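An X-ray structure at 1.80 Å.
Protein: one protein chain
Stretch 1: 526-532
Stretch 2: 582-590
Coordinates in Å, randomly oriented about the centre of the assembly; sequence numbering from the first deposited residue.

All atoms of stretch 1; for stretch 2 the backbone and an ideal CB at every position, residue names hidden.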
ATOM      1  N   VAL A 526      23.459 -10.503 -20.110  1.00 21.30           N
ATOM      2  CA  VAL A 526      24.584 -11.267 -19.599  1.00 20.71           C
ATOM      3  C   VAL A 526      25.470 -11.702 -20.765  1.00 20.17           C
ATOM      4  O   VAL A 526      24.998 -11.928 -21.888  1.00 20.94           O
ATOM      5  CB  VAL A 526      24.164 -12.513 -18.781  1.00 18.99           C
ATOM      6  CG1 VAL A 526      23.306 -12.121 -17.580  1.00 25.14           C
ATOM      7  CG2 VAL A 526      23.433 -13.494 -19.629  1.00 19.59           C
ATOM      8  N   LYS A 527      26.759 -11.807 -20.475  1.00 22.33           N
ATOM      9  CA  LYS A 527      27.737 -12.446 -21.365  1.00 20.66           C
ATOM     10  C   LYS A 527      28.315 -13.680 -20.681  1.00 22.23           C
ATOM     11  O   LYS A 527      28.607 -13.665 -19.479  1.00 23.20           O
ATOM     12  CB  LYS A 527      28.848 -11.458 -21.737  1.00 23.03           C
ATOM     13  CG  LYS A 527      28.350 -10.259 -22.523  1.00 23.99           C
ATOM     14  CD  LYS A 527      29.431  -9.180 -22.727  1.00 29.46           C
ATOM     15  CE  LYS A 527      28.816  -7.952 -23.404  1.00 34.47           C
ATOM     16  NZ  LYS A 527      29.758  -6.825 -23.556  1.00 35.01           N
ATOM     17  N   LEU A 528      28.452 -14.758 -21.452  1.00 23.85           N
ATOM     18  CA  LEU A 528      28.998 -15.997 -20.918  1.00 24.16           C
ATOM     19  C   LEU A 528      30.430 -15.778 -20.434  1.00 21.82           C
ATOM     20  O   LEU A 528      31.187 -14.991 -21.005  1.00 26.33           O
ATOM     21  CB  LEU A 528      28.977 -17.088 -21.993  1.00 23.30           C
ATOM     22  CG  LEU A 528      27.707 -17.914 -22.085  1.00 21.81           C
ATOM     23  CD1 LEU A 528      26.556 -16.984 -22.424  1.00 21.79           C
ATOM     24  CD2 LEU A 528      27.861 -18.953 -23.157  1.00 23.98           C
ATOM     25  N   GLY A 529      30.789 -16.474 -19.359  1.00 27.72           N
ATOM     26  CA  GLY A 529      32.128 -16.372 -18.806  1.00 26.24           C
ATOM     27  C   GLY A 529      33.057 -17.525 -19.182  1.00 28.25           C
ATOM     28  O   GLY A 529      34.276 -17.385 -19.059  1.00 24.56           O
ATOM     29  N   TYR A 530      32.500 -18.652 -19.627  1.00 24.16           N
ATOM     30  CA  TYR A 530      33.277 -19.851 -19.951  1.00 26.19           C
ATOM     31  C   TYR A 530      32.736 -20.568 -21.175  1.00 30.58           C
ATOM     32  O   TYR A 530      31.531 -20.776 -21.306  1.00 23.59           O
ATOM     33  CB  TYR A 530      33.286 -20.853 -18.763  1.00 22.68           C
ATOM     34  CG  TYR A 530      33.898 -20.232 -17.534  1.00 25.86           C
ATOM     35  CD1 TYR A 530      35.261 -20.332 -17.276  1.00 30.56           C
ATOM     36  CD2 TYR A 530      33.121 -19.463 -16.667  1.00 24.22           C
ATOM     37  CE1 TYR A 530      35.821 -19.706 -16.184  1.00 31.02           C
ATOM     38  CE2 TYR A 530      33.669 -18.844 -15.584  1.00 28.87           C
ATOM     39  CZ  TYR A 530      35.012 -18.966 -15.337  1.00 38.19           C
ATOM     40  OH  TYR A 530      35.544 -18.342 -14.242  1.00 35.68           O
ATOM     41  N   GLY A 531      33.643 -21.009 -22.049  1.00 22.00           N
ATOM     42  CA  GLY A 531      33.281 -21.810 -23.193  1.00 22.16           C
ATOM     43  C   GLY A 531      33.900 -23.197 -23.115  1.00 24.85           C
ATOM     44  O   GLY A 531      34.493 -23.582 -22.101  1.00 23.38           O
ATOM     45  N   VAL A 532      33.693 -23.955 -24.191  1.00 21.40           N
ATOM     46  CA  VAL A 532      34.246 -25.298 -24.307  1.00 25.36           C
ATOM     47  C   VAL A 532      34.804 -25.501 -25.704  1.00 27.88           C
ATOM     48  O   VAL A 532      34.428 -24.821 -26.657  1.00 24.25           O
ATOM     49  CB  VAL A 532      33.210 -26.396 -24.019  1.00 21.24           C
ATOM     50  CG1 VAL A 532      32.680 -26.288 -22.609  1.00 25.47           C
ATOM     51  CG2 VAL A 532      32.069 -26.356 -25.035  1.00 24.36           C
ATOM     52  N   UNK A 582      36.633 -23.169 -20.433  1.00 23.38           N
ATOM     53  CA  UNK A 582      37.673 -22.242 -20.867  1.00 27.07           C
ATOM     54  C   UNK A 582      37.195 -20.825 -20.591  1.00 34.14           C
ATOM     55  O   UNK A 582      36.186 -20.382 -21.153  1.00 27.88           O
ATOM     56  CB  UNK A 582      38.008 -22.431 -22.348  1.00 27.07           C
ATOM     57  N   UNK A 583      37.932 -20.113 -19.746  1.00 28.80           N
ATOM     58  CA  UNK A 583      37.575 -18.749 -19.394  1.00 37.44           C
ATOM     59  C   UNK A 583      37.592 -17.845 -20.616  1.00 35.26           C
ATOM     60  O   UNK A 583      38.565 -17.815 -21.378  1.00 34.12           O
ATOM     61  CB  UNK A 583      38.526 -18.209 -18.324  1.00 37.44           C
ATOM     62  N   UNK A 584      36.519 -17.070 -20.775  1.00 28.17           N
ATOM     63  CA  UNK A 584      36.317 -16.228 -21.937  1.00 24.47           C
ATOM     64  C   UNK A 584      36.643 -14.777 -21.623  1.00 27.43           C
ATOM     65  O   UNK A 584      36.536 -14.336 -20.473  1.00 33.94           O
ATOM     66  CB  UNK A 584      34.877 -16.351 -22.440  1.00 24.47           C
ATOM     67  N   UNK A 585      37.034 -14.029 -22.664  1.00 30.30           N
ATOM     68  CA  UNK A 585      37.234 -12.587 -22.543  1.00 37.95           C
ATOM     69  C   UNK A 585      35.913 -11.907 -22.891  1.00 28.48           C
ATOM     70  O   UNK A 585      35.532 -11.829 -24.067  1.00 30.59           O
ATOM     71  CB  UNK A 585      38.367 -12.098 -23.447  1.00 37.95           C
ATOM     72  N   UNK A 586      35.212 -11.417 -21.870  1.00 37.35           N
ATOM     73  CA  UNK A 586      33.896 -10.844 -22.083  1.00 33.70           C
ATOM     74  C   UNK A 586      33.936  -9.486 -22.756  1.00 33.25           C
ATOM     75  O   UNK A 586      32.884  -9.007 -23.210  1.00 34.42           O
ATOM     76  CB  UNK A 586      33.161 -10.728 -20.746  1.00 33.70           C
ATOM     77  N   UNK A 587      35.101  -8.845 -22.806  1.00 34.91           N
ATOM     78  CA  UNK A 587      35.184  -7.495 -23.342  1.00 34.78           C
ATOM     79  C   UNK A 587      35.301  -7.479 -24.849  1.00 35.92           C
ATOM     80  O   UNK A 587      35.411  -6.394 -25.432  1.00 37.14           O
ATOM     81  CB  UNK A 587      36.375  -6.757 -22.727  1.00 34.78           C
ATOM     82  N   UNK A 588      35.269  -8.642 -25.499  1.00 33.34           N
ATOM     83  CA  UNK A 588      35.368  -8.672 -26.946  1.00 26.61           C
ATOM     84  C   UNK A 588      34.452  -9.733 -27.538  1.00 29.45           C
ATOM     85  O   UNK A 588      34.123 -10.739 -26.904  1.00 32.27           O
ATOM     86  CB  UNK A 588      36.815  -8.924 -27.374  1.00 26.61           C
ATOM     87  N   UNK A 589      34.049  -9.480 -28.773  1.00 29.14           N
ATOM     88  CA  UNK A 589      33.320 -10.441 -29.580  1.00 34.71           C
ATOM     89  C   UNK A 589      34.241 -11.178 -30.544  1.00 29.21           C
ATOM     90  O   UNK A 589      33.779 -12.057 -31.273  1.00 33.69           O
ATOM     91  CB  UNK A 589      32.203  -9.738 -30.354  1.00 34.71           C
ATOM     92  N   UNK A 590      35.532 -10.846 -30.561  1.00 31.69           N
ATOM     93  CA  UNK A 590      36.470 -11.540 -31.435  1.00 31.34           C
ATOM     94  C   UNK A 590      36.783 -12.905 -30.839  1.00 28.64           C
ATOM     95  O   UNK A 590      36.979 -13.039 -29.626  1.00 29.30           O
ATOM     96  CB  UNK A 590      37.749 -10.724 -31.631  1.00 31.34           C
TER

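Position 582 pairs with G531 in an antiparallel bridge. Its N donates to G531 O at 2.7 Å, and G531 N donates to its O at 2.8 Å. The ideal CB lies 3.7 Å from G531 O, on the face where G531 offers no side chain. Valine, isoleucine or threonine would fit. The deposited residue is I582. Its CD1 reaches 4.2 Å from V532 C.

Position 583 lies opposite Y530. The ideal CB is 3.8 Å from Y530 CE1, so it shares a face with the tyrosine ring. An aliphatic residue could pack beside the ring, and a long polar one could run along it toward the hydroxyl. The residue is K583. Its NZ donates weakly to O of water 2 at 3.3 Å. Y530 OH is 2.7 Å from O of water 2, so this water links the two side chains.

Position 584 has passed the strand, yet its N still donates to G529 O at 2.8 Å. Its CB points toward stretch 1, to space left open by G531 and flanked by L528. A medium apolar side chain, leucine or methionine, suits it. The residue is L584. Its CD1 is 4.2 Å from L528 CB, and its CG is 3.5 Å from G531 N.

Position 585 points away and starts a type I turn. The N of 587 is within reach, so aspartate, asparagine or serine could accept from it. The residue is D585. Its OD1 accepts from the N of 587 at 2.9 Å.

Position 586 points toward stretch 1, with its ideal CB 4.5 Å from K527 CB. G529 has no side chain to block the way, and the carbonyl oxygens of K527 and L528 are near. A long donor such as lysine or arginine fits, as might glutamine. The residue is K586. Its CE packs 3.5 Å from G529 CA, and its NZ makes a weak hydrogen bond to K527 O at 3.2 Å.

Positions 587 and 588 point away, so stretch 1 leaves the choice open; small polar residues are common in turns. They are T587, whose OG1 donates to D585 OD1 at 2.7 Å, and T588.

Position 589 points sideways, but a long acid could approach K527. The residue is E589. Its OE1 stays 4.3 Å from K527 NZ, beyond a salt bridge.

Position 590 is out of reach. It is A590, whose N donates to T588 OG1 at 2.9 Å.

Stretch 2 582-590: IKLDKTTEA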
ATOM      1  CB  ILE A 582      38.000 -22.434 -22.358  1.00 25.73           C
ATOM      2  CG1 ILE A 582      38.394 -23.894 -22.597  1.00 24.89           C
ATOM      3  CG2 ILE A 582      39.013 -21.441 -22.805  1.00 26.16           C
ATOM      4  CD1 ILE A 582      38.463 -24.286 -24.064  1.00 23.93           C
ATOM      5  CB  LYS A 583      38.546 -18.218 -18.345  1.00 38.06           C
ATOM      6  CG  LYS A 583      38.215 -16.809 -17.833  1.00 41.96           C
ATOM      7  CD  LYS A 583      38.756 -16.624 -16.417  1.00 45.86           C
ATOM      8  CE  LYS A 583      38.261 -15.315 -15.786  1.00 57.18           C
ATOM      9  NZ  LYS A 583      38.469 -15.324 -14.309  1.00 65.84           N
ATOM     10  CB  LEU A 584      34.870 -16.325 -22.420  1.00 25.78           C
ATOM     11  CG  LEU A 584      34.407 -17.684 -22.907  1.00 29.28           C
ATOM     12  CD1 LEU A 584      32.939 -17.698 -23.270  1.00 28.53           C
ATOM     13  CD2 LEU A 584      35.283 -18.139 -24.108  1.00 33.37           C
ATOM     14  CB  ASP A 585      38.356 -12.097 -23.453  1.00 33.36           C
ATOM     15  CG  ASP A 585      38.527 -10.584 -23.410  1.00 48.68           C
ATOM     16  OD1 ASP A 585      37.806  -9.905 -22.638  1.00 36.47           O
ATOM     17  OD2 ASP A 585      39.390 -10.076 -24.158  1.00 42.82           O
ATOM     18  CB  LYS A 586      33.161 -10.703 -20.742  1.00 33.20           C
ATOM     19  CG  LYS A 586      32.872 -12.008 -20.046  1.00 27.85           C
ATOM     20  CD  LYS A 586      32.009 -11.730 -18.813  1.00 38.96           C
ATOM     21  CE  LYS A 586      31.583 -12.991 -18.103  1.00 37.27           C
ATOM     22  NZ  LYS A 586      30.486 -12.688 -17.119  1.00 48.67           N
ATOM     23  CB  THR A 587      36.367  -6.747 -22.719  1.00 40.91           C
ATOM     24  OG1 THR A 587      37.598  -7.291 -23.207  1.00 43.80           O
ATOM     25  CG2 THR A 587      36.327  -6.882 -21.211  1.00 38.34           C
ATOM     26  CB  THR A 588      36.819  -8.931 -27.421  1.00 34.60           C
ATOM     27  OG1 THR A 588      36.851  -8.886 -28.851  1.00 30.86           O
ATOM     28  CG2 THR A 588      37.311 -10.288 -26.924  1.00 30.85           C
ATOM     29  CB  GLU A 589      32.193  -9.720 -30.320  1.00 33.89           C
ATOM     30  CG  GLU A 589      31.072  -9.171 -29.359  1.00 35.24           C
ATOM     31  CD  GLU A 589      31.489  -7.978 -28.462  1.00 49.90           C
ATOM     32  OE1 GLU A 589      31.577  -8.128 -27.210  1.00 37.23           O
ATOM     33  OE2 GLU A 589      31.691  -6.868 -28.998  1.00 53.54           O
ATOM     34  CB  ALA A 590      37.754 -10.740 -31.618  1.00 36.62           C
TER
HETATM   35  O   HOH W   1      35.171 -14.712 -18.161  1.00 30.89           O
HETATM   36  O   HOH W   2      38.138 -18.522 -13.603  1.00 45.18           O
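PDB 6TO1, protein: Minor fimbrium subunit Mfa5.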